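Local coordinates for protein N-glycosylase/DNA lyase (Methanocaldococcus jannaschii, PDB 3FHF) that is an all-helical DNA-repair enzyme of the helix-hairpin-helix superfamily, at residues A[42-47]-A[145-150]; A[111-116]-A[120-125]. All coordinates share one frame; numbering follows the deposited sequence. Where two conformers were deposited one is given.

Overall arrangement
From the N terminus the chain first reaches helix 41-54, where 42-47 forms one side of contact 1; almost a hundred residues later 145-150, in the loop after helix 135-144, closes it. Within that long excursion lies contact 2, a short loop in which 111-116 on helix 109-115 meets 120-125 on helix 119-129. Contact 2 is therefore nested in contact 1, and their centres lie about 11 Å apart. The two touch: V113 packs on W44 and Y147, and K120 forms a salt bridge with D149, so helices 41-54, 109-115 and 119-129 meet around the 145-150 loop.

Contact 1: residues A[42-47]-A[145-150]; sequences EEWFKE and VGYDDV
W44 and V145 make the centre of this contact, an indole with a branched aliphatic side chain over one face. V145 lies above the six-membered ring of W44: its CB is 3.9 Å from the ring centroid and only 6° off the normal, a clear CH-pi arrangement. V145 CG2 comes closest, 3.6 Å from W44 CZ3; V145 CG1 also lies over the indole and in addition reaches E47 CB at 4.2 Å. The indole gets there because CG of W44 stands anti to the carbonyl carbon (chi1 -78°) and chi2 of 53° turns the six-membered ring toward the loop. Y147 adds a looser touch at the ring edge, its OH 4.2 Å from W44 CH2. G146, between V145 and Y147, has positive phi and is the C-prime residue of the Schellman motif that ends helix 135-144. W44 NE1 turns to the carbonyl of F36, and the E47 carboxylate to Q66 and K214. With no hydrogen bond between the two segments, apolar and CH-pi packing joins helix 41-54 to this helix terminus, and the indole N-H and the carboxylate are satisfied from outside it.

Contact 2: residues A[111-116]-A[120-125]; sequences DIVESF and KVAREF
F116 inserts its ring against helix 119-129, over A122 and F125. F116 CD2 lies 3.7 Å from the backbone CA of A122, and at the far end of the ring F116 CZ sits 3.6 Å from F125 CB. So close an approach to the backbone is consistent with the small side chain of A122. The two phenyl rings are inclined by 30° with centroids 5.6 Å apart, slid so far that they barely overlap. V121 also borders the F116 ring, but the details are doubtful because its side chain has two conformers. I112 reaches F125 from one turn earlier, with I112 CG2 3.6 Å from F125 CE1; the phenyl is swung there by a chi1 of 154°, which sets CG roughly opposite the backbone N. V113 CG1 completes the shell, 4.2 Å from A122 CB. S115 OG, which lies over the rim of one face of the F116 ring, donates to I112 O at 2.6 Å; that carbonyl also takes the S115 N-H. Further out, F106 packs edge-to-face on F125 and also touches I112. Helices 109-115 and 119-129, consecutive in the chain and joined by a short connection, thus pack through apolar side chains; L142 of helix 135-144 packs against V113 and R123, and the 145-150 loop meets both helices.

Contact 1: residues A[42-47]-A[145-150]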
loop_
_atom_site.group_PDB
_atom_site.type_symbol
_atom_site.label_atom_id
_atom_site.label_comp_id
_atom_site.label_asym_id
_atom_site.label_seq_id
_atom_site.Cartn_x
_atom_site.Cartn_y
_atom_site.Cartn_z
ATOM N N GLU A 42 12.062 -12.073 -7.930
ATOM C CA GLU A 42 12.911 -11.524 -6.882
ATOM C C GLU A 42 12.546 -10.073 -6.585
ATOM O O GLU A 42 12.471 -9.671 -5.426
ATOM C CB GLU A 42 14.384 -11.620 -7.291
ATOM C CG GLU A 42 14.837 -13.028 -7.666
ATOM C CD GLU A 42 14.131 -13.555 -8.900
ATOM O OE1 GLU A 42 14.166 -12.869 -9.939
ATOM O OE2 GLU A 42 13.540 -14.652 -8.839
ATOM N N GLU A 43 12.317 -9.296 -7.640
ATOM C CA GLU A 43 11.954 -7.889 -7.504
ATOM C C GLU A 43 10.620 -7.745 -6.782
ATOM O O GLU A 43 10.446 -6.857 -5.951
ATOM C CB GLU A 43 11.872 -7.227 -8.884
ATOM C CG GLU A 43 13.220 -7.062 -9.567
ATOM C CD GLU A 43 14.105 -6.064 -8.850
ATOM O OE1 GLU A 43 13.782 -4.855 -8.868
ATOM O OE2 GLU A 43 15.123 -6.485 -8.258
ATOM N N TRP A 44 9.675 -8.614 -7.114
ATOM C CA TRP A 44 8.366 -8.586 -6.478
ATOM C C TRP A 44 8.479 -8.945 -4.994
ATOM O O TRP A 44 7.817 -8.333 -4.151
ATOM C CB TRP A 44 7.410 -9.556 -7.173
ATOM C CG TRP A 44 6.831 -9.057 -8.463
ATOM C CD1 TRP A 44 7.514 -8.562 -9.539
ATOM C CD2 TRP A 44 5.452 -9.056 -8.831
ATOM N NE1 TRP A 44 6.641 -8.260 -10.557
ATOM C CE2 TRP A 44 5.370 -8.553 -10.148
ATOM C CE3 TRP A 44 4.272 -9.436 -8.176
ATOM C CZ2 TRP A 44 4.154 -8.420 -10.824
ATOM C CZ3 TRP A 44 3.064 -9.303 -8.850
ATOM C CH2 TRP A 44 3.017 -8.798 -10.165
ATOM N N PHE A 45 9.317 -9.930 -4.668
ATOM C CA PHE A 45 9.477 -10.329 -3.269
ATOM C C PHE A 45 10.041 -9.185 -2.426
ATOM O O PHE A 45 9.704 -9.049 -1.242
ATOM C CB PHE A 45 10.399 -11.545 -3.133
ATOM C CG PHE A 45 10.429 -12.115 -1.737
ATOM C CD1 PHE A 45 9.324 -12.786 -1.227
ATOM C CD2 PHE A 45 11.529 -11.918 -0.911
ATOM C CE1 PHE A 45 9.308 -13.249 0.090
ATOM C CE2 PHE A 45 11.526 -12.376 0.412
ATOM C CZ PHE A 45 10.412 -13.043 0.912
ATOM N N LYS A 46 10.920 -8.379 -3.024
ATOM C CA LYS A 46 11.496 -7.242 -2.314
ATOM C C LYS A 46 10.412 -6.218 -1.995
ATOM O O LYS A 46 10.461 -5.565 -0.955
ATOM C CB LYS A 46 12.587 -6.554 -3.146
ATOM C CG LYS A 46 13.998 -7.096 -2.966
ATOM C CD LYS A 46 14.183 -8.437 -3.637
ATOM C CE LYS A 46 15.660 -8.741 -3.841
ATOM N NZ LYS A 46 15.877 -9.994 -4.613
ATOM N N GLU A 47 9.450 -6.055 -2.900
ATOM C CA GLU A 47 8.365 -5.103 -2.664
ATOM C C GLU A 47 7.435 -5.628 -1.584
ATOM O O GLU A 47 6.846 -4.853 -0.829
ATOM C CB GLU A 47 7.565 -4.844 -3.937
ATOM C CG GLU A 47 8.268 -3.938 -4.910
ATOM C CD GLU A 47 8.598 -2.581 -4.311
ATOM O OE1 GLU A 47 7.665 -1.832 -3.953
ATOM O OE2 GLU A 47 9.798 -2.266 -4.200
ATOM N N VAL A 145 2.848 -3.115 -7.184
ATOM C CA VAL A 145 3.327 -3.941 -8.278
ATOM C C VAL A 145 2.422 -3.831 -9.496
ATOM O O VAL A 145 2.463 -4.674 -10.384
ATOM C CB VAL A 145 3.507 -5.435 -7.867
ATOM C CG1 VAL A 145 4.544 -5.527 -6.747
ATOM C CG2 VAL A 145 2.180 -6.050 -7.453
ATOM N N GLY A 146 1.581 -2.797 -9.521
ATOM C CA GLY A 146 0.746 -2.578 -10.689
ATOM C C GLY A 146 -0.759 -2.754 -10.721
ATOM O O GLY A 146 -1.352 -2.555 -11.782
ATOM N N TYR A 147 -1.398 -3.120 -9.615
ATOM C CA TYR A 147 -2.844 -3.295 -9.661
ATOM C C TYR A 147 -3.543 -1.992 -9.286
ATOM O O TYR A 147 -3.094 -1.266 -8.406
ATOM C CB TYR A 147 -3.250 -4.476 -8.775
ATOM C CG TYR A 147 -2.708 -5.782 -9.324
ATOM C CD1 TYR A 147 -3.346 -6.440 -10.385
ATOM C CD2 TYR A 147 -1.516 -6.321 -8.842
ATOM C CE1 TYR A 147 -2.801 -7.603 -10.956
ATOM C CE2 TYR A 147 -0.963 -7.478 -9.399
ATOM C CZ TYR A 147 -1.609 -8.111 -10.455
ATOM O OH TYR A 147 -1.046 -9.237 -11.006
ATOM N N ASP A 148 -4.642 -1.693 -9.966
ATOM C CA ASP A 148 -5.323 -0.421 -9.753
ATOM C C ASP A 148 -6.619 -0.354 -8.977
ATOM O O ASP A 148 -7.080 0.746 -8.686
ATOM C CB ASP A 148 -5.582 0.247 -11.101
ATOM C CG ASP A 148 -4.315 0.490 -11.889
ATOM O OD1 ASP A 148 -3.376 1.121 -11.349
ATOM O OD2 ASP A 148 -4.271 0.055 -13.058
ATOM N N ASP A 149 -7.206 -1.492 -8.632
ATOM C CA ASP A 149 -8.495 -1.460 -7.955
ATOM C C ASP A 149 -8.554 -1.911 -6.496
ATOM O O ASP A 149 -9.557 -2.482 -6.066
ATOM C CB ASP A 149 -9.515 -2.240 -8.805
ATOM C CG ASP A 149 -10.964 -1.921 -8.436
ATOM O OD1 ASP A 149 -11.259 -0.756 -8.096
ATOM O OD2 ASP A 149 -11.816 -2.836 -8.510
ATOM N N VAL A 150 -7.489 -1.660 -5.737
ATOM C CA VAL A 150 -7.474 -1.994 -4.315
ATOM C C VAL A 150 -7.057 -0.763 -3.514
ATOM O O VAL A 150 -6.071 -0.080 -3.836
ATOM C CB VAL A 150 -6.515 -3.158 -3.975
ATOM C CG1 VAL A 150 -7.045 -4.449 -4.564
ATOM C CG2 VAL A 150 -5.118 -2.861 -4.490
#

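Contact 2: residues A[111-116]-A[120-125]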
loop_
_atom_site.group_PDB
_atom_site.type_symbol
_atom_site.label_atom_id
_atom_site.label_comp_id
_atom_site.label_asym_id
_atom_site.label_seq_id
_atom_site.Cartn_x
_atom_site.Cartn_y
_atom_site.Cartn_z
ATOM N N ASP A 111 4.740 -15.199 -9.834
ATOM C CA ASP A 111 4.041 -16.294 -10.500
ATOM C C ASP A 111 2.778 -16.694 -9.738
ATOM O O ASP A 111 1.762 -17.011 -10.342
ATOM C CB ASP A 111 4.957 -17.511 -10.641
ATOM C CG ASP A 111 6.221 -17.195 -11.401
ATOM O OD1 ASP A 111 6.145 -16.442 -12.395
ATOM O OD2 ASP A 111 7.288 -17.704 -11.009
ATOM N N ILE A 112 2.853 -16.685 -8.412
ATOM C CA ILE A 112 1.702 -17.035 -7.588
ATOM C C ILE A 112 0.594 -15.998 -7.756
ATOM O O ILE A 112 -0.554 -16.339 -8.041
ATOM C CB ILE A 112 2.071 -17.088 -6.087
ATOM C CG1 ILE A 112 3.050 -18.232 -5.820
ATOM C CG2 ILE A 112 0.803 -17.255 -5.249
ATOM C CD1 ILE A 112 3.676 -18.199 -4.424
ATOM N N VAL A 113 0.942 -14.729 -7.565
ATOM C CA VAL A 113 -0.038 -13.649 -7.684
ATOM C C VAL A 113 -0.707 -13.582 -9.062
ATOM O O VAL A 113 -1.920 -13.396 -9.159
ATOM C CB VAL A 113 0.614 -12.270 -7.350
ATOM C CG1 VAL A 113 -0.297 -11.119 -7.777
ATOM C CG2 VAL A 113 0.877 -12.179 -5.851
ATOM N N GLU A 114 0.073 -13.737 -10.126
ATOM C CA GLU A 114 -0.497 -13.668 -11.469
ATOM C C GLU A 114 -1.330 -14.890 -11.848
ATOM O O GLU A 114 -2.093 -14.848 -12.814
ATOM C CB GLU A 114 0.605 -13.444 -12.506
ATOM C CG GLU A 114 1.424 -12.189 -12.266
ATOM C CD GLU A 114 2.234 -11.775 -13.484
ATOM O OE1 GLU A 114 2.927 -12.636 -14.075
ATOM O OE2 GLU A 114 2.176 -10.579 -13.843
ATOM N N SER A 115 -1.204 -15.971 -11.084
ATOM C CA SER A 115 -1.961 -17.183 -11.383
ATOM C C SER A 115 -3.439 -17.009 -11.053
ATOM O O SER A 115 -4.293 -17.656 -11.654
ATOM C CB SER A 115 -1.399 -18.373 -10.592
ATOM O OG SER A 115 -1.766 -18.299 -9.221
ATOM N N PHE A 116 -3.744 -16.131 -10.102
ATOM C CA PHE A 116 -5.132 -15.904 -9.706
ATOM C C PHE A 116 -5.963 -15.175 -10.756
ATOM O O PHE A 116 -5.433 -14.452 -11.601
ATOM C CB PHE A 116 -5.181 -15.140 -8.380
ATOM C CG PHE A 116 -4.715 -15.951 -7.205
ATOM C CD1 PHE A 116 -5.508 -16.970 -6.693
ATOM C CD2 PHE A 116 -3.457 -15.737 -6.651
ATOM C CE1 PHE A 116 -5.051 -17.774 -5.645
ATOM C CE2 PHE A 116 -2.994 -16.531 -5.610
ATOM C CZ PHE A 116 -3.793 -17.555 -5.107
ATOM N N LYS A 120 -8.283 -9.200 -6.483
ATOM C CA LYS A 120 -9.125 -9.346 -5.297
ATOM C C LYS A 120 -8.920 -10.717 -4.665
ATOM O O LYS A 120 -8.802 -10.845 -3.443
ATOM C CB LYS A 120 -10.597 -9.169 -5.676
ATOM C CG LYS A 120 -11.116 -7.734 -5.610
ATOM C CD LYS A 120 -10.210 -6.755 -6.336
ATOM C CE LYS A 120 -10.716 -5.324 -6.210
ATOM N NZ LYS A 120 -12.025 -5.123 -6.883
ATOM N N VAL A 121 -8.881 -11.742 -5.510
ATOM C CA VAL A 121 -8.679 -13.105 -5.051
ATOM C C VAL A 121 -7.233 -13.296 -4.605
ATOM O O VAL A 121 -6.955 -14.029 -3.651
ATOM C CB VAL A 121 -9.027 -14.112 -6.173
ATOM C CG1 VAL A 121 -8.499 -15.481 -5.832
ATOM C CG2 VAL A 121 -10.537 -14.166 -6.366
ATOM N N ALA A 122 -6.311 -12.625 -5.287
ATOM C CA ALA A 122 -4.892 -12.734 -4.950
ATOM C C ALA A 122 -4.692 -12.133 -3.555
ATOM O O ALA A 122 -3.937 -12.661 -2.733
ATOM C CB ALA A 122 -4.042 -11.978 -5.975
ATOM N N ARG A 123 -5.386 -11.030 -3.290
ATOM C CA ARG A 123 -5.302 -10.365 -1.991
ATOM C C ARG A 123 -5.701 -11.328 -0.878
ATOM O O ARG A 123 -5.061 -11.372 0.178
ATOM C CB ARG A 123 -6.214 -9.136 -1.951
ATOM C CG ARG A 123 -6.167 -8.400 -0.608
ATOM C CD ARG A 123 -6.737 -6.992 -0.689
ATOM N NE ARG A 123 -8.123 -6.972 -1.133
ATOM C CZ ARG A 123 -8.808 -5.866 -1.392
ATOM N NH1 ARG A 123 -8.239 -4.673 -1.244
ATOM N NH2 ARG A 123 -10.058 -5.949 -1.826
ATOM N N GLU A 124 -6.759 -12.099 -1.124
ATOM C CA GLU A 124 -7.246 -13.080 -0.152
ATOM C C GLU A 124 -6.135 -14.068 0.194
ATOM O O GLU A 124 -5.960 -14.448 1.352
ATOM C CB GLU A 124 -8.446 -13.856 -0.716
ATOM C CG GLU A 124 -9.739 -13.053 -0.885
ATOM C CD GLU A 124 -10.852 -13.873 -1.532
ATOM O OE1 GLU A 124 -10.940 -15.082 -1.241
ATOM O OE2 GLU A 124 -11.645 -13.314 -2.324
ATOM N N PHE A 125 -5.391 -14.505 -0.819
ATOM C CA PHE A 125 -4.303 -15.442 -0.580
ATOM C C PHE A 125 -3.192 -14.809 0.255
ATOM O O PHE A 125 -2.650 -15.439 1.173
ATOM C CB PHE A 125 -3.717 -15.947 -1.899
ATOM C CG PHE A 125 -2.292 -16.393 -1.783
ATOM C CD1 PHE A 125 -1.253 -15.549 -2.168
ATOM C CD2 PHE A 125 -1.983 -17.627 -1.216
ATOM C CE1 PHE A 125 0.079 -15.924 -1.989
ATOM C CE2 PHE A 125 -0.659 -18.011 -1.029
ATOM C CZ PHE A 125 0.379 -17.156 -1.416
#